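PDB 3Q2K: oxidoreductase from Bordetella pertussis, which probably catalyses NAD-dependent oxidation of UDP-N-acetylglucosaminuronic acid during biosynthesis of 2,3-diacetamido-2,3-dideoxy-D-mannuronic acid. Local coordinates for residues G34-G39 with L98-G103; V59-T64 with T76-F81. All blocks are in the same frame, centred on the assembly; numbering follows the deposited sequence.

Contact 1: G34-G39 with L98-G103; sequences GLVGCG and LATPSG. With NAI (1,4-dihydronicotinamide adenine dinucleotide), chain U.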
loop_
_atom_site.group_PDB
_atom_site.type_symbol
_atom_site.label_atom_id
_atom_site.label_comp_id
_atom_site.label_asym_id
_atom_site.label_seq_id
_atom_site.Cartn_x
_atom_site.Cartn_y
_atom_site.Cartn_z
ATOM N N GLY C 34 -48.658 -2.837 -11.165
ATOM C CA GLY C 34 -48.874 -2.447 -9.778
ATOM C C GLY C 34 -47.797 -1.454 -9.399
ATOM O O GLY C 34 -46.642 -1.626 -9.786
ATOM N N LEU C 35 -48.186 -0.415 -8.667
ATOM C CA LEU C 35 -47.247 0.590 -8.190
ATOM C C LEU C 35 -47.016 0.472 -6.686
ATOM O O LEU C 35 -47.960 0.426 -5.896
ATOM C CB LEU C 35 -47.757 1.986 -8.550
ATOM C CG LEU C 35 -46.892 3.154 -8.069
ATOM C CD1 LEU C 35 -45.541 3.085 -8.742
ATOM C CD2 LEU C 35 -47.539 4.493 -8.409
ATOM N N VAL C 36 -45.747 0.380 -6.301
ATOM C CA VAL C 36 -45.357 0.268 -4.894
ATOM C C VAL C 36 -44.609 1.538 -4.491
ATOM O O VAL C 36 -43.504 1.805 -4.968
ATOM C CB VAL C 36 -44.423 -0.935 -4.707
ATOM C CG1 VAL C 36 -44.072 -1.152 -3.238
ATOM C CG2 VAL C 36 -45.051 -2.164 -5.350
ATOM N N GLY C 37 -45.223 2.320 -3.607
ATOM C CA GLY C 37 -44.725 3.633 -3.213
ATOM C C GLY C 37 -45.476 4.774 -3.876
ATOM O O GLY C 37 -45.354 4.987 -5.085
ATOM N N CYS C 38 -46.244 5.527 -3.094
ATOM C CA CYS C 38 -47.056 6.595 -3.671
ATOM C C CYS C 38 -46.559 7.960 -3.234
ATOM O O CYS C 38 -47.326 8.778 -2.731
ATOM C CB CYS C 38 -48.523 6.460 -3.268
ATOM S SG CYS C 38 -49.154 4.834 -3.735
ATOM N N GLY C 39 -45.263 8.186 -3.406
ATOM C CA GLY C 39 -44.662 9.417 -2.920
ATOM C C GLY C 39 -44.518 10.294 -4.145
ATOM O O GLY C 39 -45.270 10.150 -5.105
ATOM N N LEU C 98 -41.422 -0.238 -8.690
ATOM C CA LEU C 98 -40.855 0.028 -7.367
ATOM C C LEU C 98 -40.420 1.489 -7.255
ATOM O O LEU C 98 -39.485 1.948 -7.921
ATOM C CB LEU C 98 -39.765 -0.986 -7.003
ATOM C CG LEU C 98 -40.064 -2.476 -7.193
ATOM C CD1 LEU C 98 -38.838 -3.381 -6.969
ATOM C CD2 LEU C 98 -41.178 -2.861 -6.236
ATOM N N ALA C 99 -41.178 2.230 -6.451
ATOM C CA ALA C 99 -41.119 3.691 -6.452
ATOM C C ALA C 99 -40.835 4.098 -5.018
ATOM O O ALA C 99 -41.173 5.194 -4.583
ATOM C CB ALA C 99 -42.410 4.298 -6.939
ATOM N N THR C 100 -40.256 3.154 -4.284
ATOM C CA THR C 100 -39.931 3.354 -2.882
ATOM C C THR C 100 -38.524 3.935 -2.695
ATOM O O THR C 100 -37.794 4.147 -3.666
ATOM C CB THR C 100 -40.033 1.999 -2.165
ATOM O OG1 THR C 100 -39.410 0.998 -2.985
ATOM C CG2 THR C 100 -41.508 1.661 -1.940
ATOM N N PRO C 101 -38.171 4.223 -1.432
ATOM C CA PRO C 101 -36.804 4.596 -1.111
ATOM C C PRO C 101 -35.887 3.555 -1.757
ATOM O O PRO C 101 -36.217 2.370 -1.754
ATOM C CB PRO C 101 -36.798 4.557 0.418
ATOM C CG PRO C 101 -38.231 4.749 0.855
ATOM C CD PRO C 101 -39.002 4.048 -0.228
ATOM N N SER C 102 -34.779 3.997 -2.352
ATOM C CA SER C 102 -33.880 3.159 -3.148
ATOM C C SER C 102 -33.351 1.903 -2.470
ATOM O O SER C 102 -33.301 0.842 -3.091
ATOM C CB SER C 102 -32.737 4.024 -3.693
ATOM O OG SER C 102 -33.368 5.084 -4.386
ATOM N N GLY C 103 -33.018 1.991 -1.186
ATOM C CA GLY C 103 -32.571 0.786 -0.478
ATOM C C GLY C 103 -33.561 -0.330 -0.192
ATOM O O GLY C 103 -33.172 -1.417 0.233
HETATM P PA NAI U . -40.677 9.497 -1.681
HETATM O O1A NAI U . -40.450 9.705 -0.235
HETATM O O2A NAI U . -41.509 10.768 -2.220
HETATM O O5B NAI U . -41.796 8.400 -2.063
HETATM C C5B NAI U . -41.773 7.407 -1.043
HETATM C C4B NAI U . -43.016 6.530 -0.961
HETATM O O4B NAI U . -42.638 5.178 -0.671
HETATM C C3B NAI U . -43.682 7.174 0.270
HETATM O O3B NAI U . -45.055 7.406 -0.058
HETATM C C2B NAI U . -43.365 6.099 1.346
HETATM O O2B NAI U . -44.386 5.987 2.341
HETATM C C1B NAI U . -43.474 4.846 0.448
HETATM N N9A NAI U . -42.919 3.722 1.182
HETATM C C8A NAI U . -41.944 3.733 2.131
HETATM N N7A NAI U . -41.745 2.500 2.507
HETATM C C5A NAI U . -42.557 1.633 1.862
HETATM C C6A NAI U . -42.770 0.240 1.853
HETATM N N6A NAI U . -42.036 -0.619 2.650
HETATM N N1A NAI U . -43.686 -0.231 1.013
HETATM C C2A NAI U . -44.370 0.555 0.199
HETATM N N3A NAI U . -44.202 1.859 0.178
HETATM C C4A NAI U . -43.303 2.425 0.971
HETATM O O3 NAI U . -39.327 9.692 -2.523
HETATM P PN NAI U . -39.427 9.465 -4.109
HETATM O O1N NAI U . -38.798 10.771 -4.629
HETATM O O2N NAI U . -40.779 9.358 -4.844
HETATM O O5D NAI U . -38.356 8.297 -4.432
HETATM C C5D NAI U . -38.760 7.674 -5.644
HETATM C C4D NAI U . -37.874 6.458 -5.941
HETATM O O4D NAI U . -37.731 6.679 -7.360
HETATM C C3D NAI U . -36.455 6.570 -5.346
HETATM O O3D NAI U . -35.604 5.489 -5.706
HETATM C C2D NAI U . -35.935 7.773 -6.159
HETATM O O2D NAI U . -34.528 7.605 -6.294
HETATM C C1D NAI U . -36.498 7.396 -7.551
HETATM N N1N NAI U . -36.798 8.554 -8.388
HETATM C C2N NAI U . -36.487 8.467 -9.663
HETATM C C3N NAI U . -36.767 9.552 -10.484
HETATM C C7N NAI U . -36.410 9.484 -11.912
HETATM O O7N NAI U . -36.260 10.514 -12.537
HETATM N N7N NAI U . -36.230 8.268 -12.466
HETATM C C4N NAI U . -37.340 10.701 -9.940
HETATM C C5N NAI U . -37.618 10.717 -8.587
HETATM C C6N NAI U . -37.346 9.605 -7.815
HETATM O O HOH W 1 -42.942 7.627 -4.915
#
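Val-36 O accepts the one direct hydrogen bond across this contact, from Ala-99 N at 2.8 Å. The donor approaches almost head-on, with a C=O...N angle of 170°, while the N-H...O angle is 147°, so the hydrogen points somewhat off the line to the oxygen. This bond belongs to the parallel bridge between Val-36 and Leu-98, at the point where both strands run out into loops that hold NADH. On one face of the sheet Val-36 and Leu-98 lie side by side, with CG2 of the valine 4.0 Å from CD2 of the leucine. The other valine branch goes to the cofactor: at chi1 -176° CG1 stands anti to the backbone N and comes up beside the C2A edge of the adenine, 3.8 Å from NAI C2A. On the same side of the ring plane, the methyl of Thr-100 lies over the ring, CG2 being 3.4 Å from NAI N3A. Leu-35 turns the tip of its side chain to the methyl of Ala-99 (CD1 to CB 3.8 Å), and that methyl also lies 3.5 Å from Gly-37 O. Gly-37, with a positive phi, and Gly-39 belong to the glycine-rich turn characteristic of the Rossmann dinucleotide fold, which brings the backbone close to the adenosine ribose and pyrophosphate. A water accepts from Gly-39 N at 2.8 Å and lies within hydrogen-bonding range of Ala-99 O and NAI O2N, so loop, loop and diphosphate meet at one point. Farther along, Ser-102 OG and NAI O3D share a hydrogen bond of 2.6 Å at the nicotinamide ribose. Within the sheet, strand 31-36 runs between 56-62 and 95-98; Leu-35 packs on Ile-46 of helix 42-50, whereas Val-36 and Leu-98 face Gln-108 of helix 105-114.

Contact 2: V59-T64 with T76-F81; sequences VEICDT and TGARPF. With NAI (1,4-dihydronicotinamide adenine dinucleotide), chain U.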
loop_
_atom_site.group_PDB
_atom_site.type_symbol
_atom_site.label_atom_id
_atom_site.label_comp_id
_atom_site.label_asym_id
_atom_site.label_seq_id
_atom_site.Cartn_x
_atom_site.Cartn_y
_atom_site.Cartn_z
ATOM N N VAL C 59 -53.701 -1.147 -11.735
ATOM C CA VAL C 59 -54.830 -1.852 -11.148
ATOM C C VAL C 59 -54.695 -1.805 -9.636
ATOM O O VAL C 59 -55.670 -1.982 -8.898
ATOM C CB VAL C 59 -54.825 -3.328 -11.597
ATOM C CG1 VAL C 59 -55.792 -4.150 -10.754
ATOM C CG2 VAL C 59 -55.178 -3.428 -13.079
ATOM N N GLU C 60 -53.460 -1.561 -9.210
ATOM C CA GLU C 60 -53.138 -1.710 -7.792
ATOM C C GLU C 60 -52.119 -0.666 -7.374
ATOM O O GLU C 60 -51.349 -0.194 -8.214
ATOM C CB GLU C 60 -52.539 -3.084 -7.494
ATOM C CG GLU C 60 -53.540 -4.231 -7.445
ATOM C CD GLU C 60 -52.960 -5.565 -7.882
ATOM O OE1 GLU C 60 -51.843 -5.931 -7.455
ATOM O OE2 GLU C 60 -53.641 -6.269 -8.657
ATOM N N ILE C 61 -52.126 -0.355 -6.080
ATOM C CA ILE C 61 -51.209 0.633 -5.522
ATOM C C ILE C 61 -50.974 0.218 -4.075
ATOM O O ILE C 61 -51.824 -0.374 -3.409
ATOM C CB ILE C 61 -51.779 2.061 -5.631
ATOM C CG1 ILE C 61 -53.161 2.097 -4.977
ATOM C CG2 ILE C 61 -51.912 2.503 -7.084
ATOM C CD1 ILE C 61 -53.742 3.487 -4.903
ATOM N N CYS C 62 -49.773 0.505 -3.592
ATOM C CA CYS C 62 -49.394 -0.013 -2.283
ATOM C C CYS C 62 -48.574 1.121 -1.693
ATOM O O CYS C 62 -47.738 1.665 -2.413
ATOM C CB CYS C 62 -48.525 -1.272 -2.408
ATOM S SG CYS C 62 -47.795 -1.780 -0.827
ATOM N N ASP C 63 -48.886 1.493 -0.454
ATOM C CA ASP C 63 -48.089 2.405 0.362
ATOM C C ASP C 63 -48.213 2.115 1.857
ATOM O O ASP C 63 -49.207 1.559 2.317
ATOM C CB ASP C 63 -48.377 3.876 0.053
ATOM C CG ASP C 63 -47.245 4.771 0.521
ATOM O OD1 ASP C 63 -46.912 4.712 1.723
ATOM O OD2 ASP C 63 -46.658 5.493 -0.313
ATOM N N THR C 64 -47.165 2.426 2.612
ATOM C CA THR C 64 -47.048 2.066 4.028
ATOM C C THR C 64 -47.637 3.208 4.855
ATOM O O THR C 64 -47.874 3.115 6.060
ATOM C CB THR C 64 -45.565 1.800 4.405
ATOM O OG1 THR C 64 -45.152 0.589 3.762
ATOM C CG2 THR C 64 -45.350 1.596 5.902
ATOM N N THR C 76 -56.562 7.577 -8.507
ATOM C CA THR C 76 -56.392 6.571 -9.552
ATOM C C THR C 76 -57.646 5.716 -9.705
ATOM O O THR C 76 -58.027 5.346 -10.814
ATOM C CB THR C 76 -55.216 5.604 -9.266
ATOM O OG1 THR C 76 -55.452 4.878 -8.051
ATOM C CG2 THR C 76 -53.880 6.340 -9.169
ATOM N N GLY C 77 -58.295 5.384 -8.594
ATOM C CA GLY C 77 -59.302 4.330 -8.622
ATOM C C GLY C 77 -58.698 2.940 -8.710
ATOM O O GLY C 77 -59.394 1.987 -9.054
ATOM N N ALA C 78 -57.410 2.814 -8.407
ATOM C CA ALA C 78 -56.767 1.509 -8.255
ATOM C C ALA C 78 -57.096 0.855 -6.913
ATOM O O ALA C 78 -57.453 1.521 -5.945
ATOM C CB ALA C 78 -55.251 1.648 -8.409
ATOM N N ARG C 79 -56.909 -0.457 -6.824
ATOM C CA ARG C 79 -57.166 -1.153 -5.578
ATOM C C ARG C 79 -56.078 -0.883 -4.535
ATOM O O ARG C 79 -54.894 -1.106 -4.781
ATOM C CB ARG C 79 -57.248 -2.642 -5.925
ATOM C CG ARG C 79 -57.337 -3.507 -4.682
ATOM C CD ARG C 79 -57.811 -4.892 -5.061
ATOM N NE ARG C 79 -57.734 -5.800 -3.919
ATOM C CZ ARG C 79 -57.876 -7.114 -4.053
ATOM N NH1 ARG C 79 -58.085 -7.596 -5.269
ATOM N NH2 ARG C 79 -57.817 -7.929 -3.011
ATOM N N PRO C 80 -56.445 -0.441 -3.324
ATOM C CA PRO C 80 -55.343 -0.089 -2.431
ATOM C C PRO C 80 -54.791 -1.225 -1.581
ATOM O O PRO C 80 -55.551 -2.094 -1.160
ATOM C CB PRO C 80 -55.990 0.927 -1.488
ATOM C CG PRO C 80 -57.424 0.489 -1.414
ATOM C CD PRO C 80 -57.759 -0.264 -2.681
ATOM N N PHE C 81 -53.492 -1.211 -1.302
ATOM C CA PHE C 81 -52.928 -2.185 -0.377
ATOM C C PHE C 81 -51.925 -1.489 0.518
ATOM O O PHE C 81 -51.195 -0.615 0.056
ATOM C CB PHE C 81 -52.145 -3.230 -1.160
ATOM C CG PHE C 81 -53.021 -4.198 -1.888
ATOM C CD1 PHE C 81 -53.554 -5.285 -1.214
ATOM C CD2 PHE C 81 -53.295 -4.018 -3.235
ATOM C CE1 PHE C 81 -54.329 -6.215 -1.887
ATOM C CE2 PHE C 81 -54.108 -4.913 -3.900
ATOM C CZ PHE C 81 -54.619 -6.014 -3.227
HETATM P PA NAI U . -40.677 9.497 -1.681
HETATM O O1A NAI U . -40.450 9.705 -0.235
HETATM O O2A NAI U . -41.509 10.768 -2.220
HETATM O O5B NAI U . -41.796 8.400 -2.063
HETATM C C5B NAI U . -41.773 7.407 -1.043
HETATM C C4B NAI U . -43.016 6.530 -0.961
HETATM O O4B NAI U . -42.638 5.178 -0.671
HETATM C C3B NAI U . -43.682 7.174 0.270
HETATM O O3B NAI U . -45.055 7.406 -0.058
HETATM C C2B NAI U . -43.365 6.099 1.346
HETATM O O2B NAI U . -44.386 5.987 2.341
HETATM C C1B NAI U . -43.474 4.846 0.448
HETATM N N9A NAI U . -42.919 3.722 1.182
HETATM C C8A NAI U . -41.944 3.733 2.131
HETATM N N7A NAI U . -41.745 2.500 2.507
HETATM C C5A NAI U . -42.557 1.633 1.862
HETATM C C6A NAI U . -42.770 0.240 1.853
HETATM N N6A NAI U . -42.036 -0.619 2.650
HETATM N N1A NAI U . -43.686 -0.231 1.013
HETATM C C2A NAI U . -44.370 0.555 0.199
HETATM N N3A NAI U . -44.202 1.859 0.178
HETATM C C4A NAI U . -43.303 2.425 0.971
HETATM O O3 NAI U . -39.327 9.692 -2.523
HETATM P PN NAI U . -39.427 9.465 -4.109
HETATM O O1N NAI U . -38.798 10.771 -4.629
HETATM O O2N NAI U . -40.779 9.358 -4.844
HETATM O O5D NAI U . -38.356 8.297 -4.432
HETATM C C5D NAI U . -38.760 7.674 -5.644
HETATM C C4D NAI U . -37.874 6.458 -5.941
HETATM O O4D NAI U . -37.731 6.679 -7.360
HETATM C C3D NAI U . -36.455 6.570 -5.346
HETATM O O3D NAI U . -35.604 5.489 -5.706
HETATM C C2D NAI U . -35.935 7.773 -6.159
HETATM O O2D NAI U . -34.528 7.605 -6.294
HETATM C C1D NAI U . -36.498 7.396 -7.551
HETATM N N1N NAI U . -36.798 8.554 -8.388
HETATM C C2N NAI U . -36.487 8.467 -9.663
HETATM C C3N NAI U . -36.767 9.552 -10.484
HETATM C C7N NAI U . -36.410 9.484 -11.912
HETATM O O7N NAI U . -36.260 10.514 -12.537
HETATM N N7N NAI U . -36.230 8.268 -12.466
HETATM C C4N NAI U . -37.340 10.701 -9.940
HETATM C C5N NAI U . -37.618 10.717 -8.587
HETATM C C6N NAI U . -37.346 9.605 -7.815
#
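Ile-61 and Phe-81 bury the largest areas where two parallel strands of the Rossmann fold meet, joined through helix 66-76 as a beta-alpha-beta unit; Ala-78 comes next. The short strand axes pass 4.8 Å apart at 27°. Ile-61 is gripped through its backbone on the same edge: its N donates to Arg-79 O at 3.1 Å, and its O accepts from Phe-81 N at 2.8 Å. Val-59 O with Arg-79 N and Phe-81 O with Asp-63 N continue the ladder. The isoleucine's side chain spreads toward the helix side, where CG2 meets Ala-78 CB at 3.7 Å and CD1 passes Thr-76 OG1, which accepts from Ala-78 N in an ST turn and also bonds Ala-72 O. Phe-81 lies on the opposite face with Glu-60. Its chi1 of -74° sets CG beside the backbone N, and the ring edge at CE2 then reaches Glu-60 CG at 3.7 Å; the carboxylate, held by Asn-92 N, is turned 72° from the ring plane. Beyond the strand end, Asp-63 takes both hydroxyls of the adenosine ribose, NAI O2B on OD1 at 2.9 Å and NAI O3B on OD2 at 2.5 Å.

Contacts 1 and 2 lie in one parallel sheet, their centres about 12 Å apart, with strands 31-36 and 56-62 as neighbours. Two backbone donors of 34-39 join them: Gly-37 N lies 2.9 Å from Cys-62 O, and Cys-38 N is 2.8 Å from Asp-63 OD2, both probable hydrogen bonds. The second would steady the carboxylate that binds the ribose hydroxyls; an acid at the end of the second strand in this role is characteristic of NAD-preferring Rossmann enzymes. Two threonines flank the adenine on opposite faces: Thr-100 of contact 1 and, across the ring, Thr-64 of contact 2, its OG1 3.1 Å from NAI C6A. Contact 1 alone continues toward the nicotinamide; the side chain of Ala-99 is about 11 Å from the bound UDP-sugar.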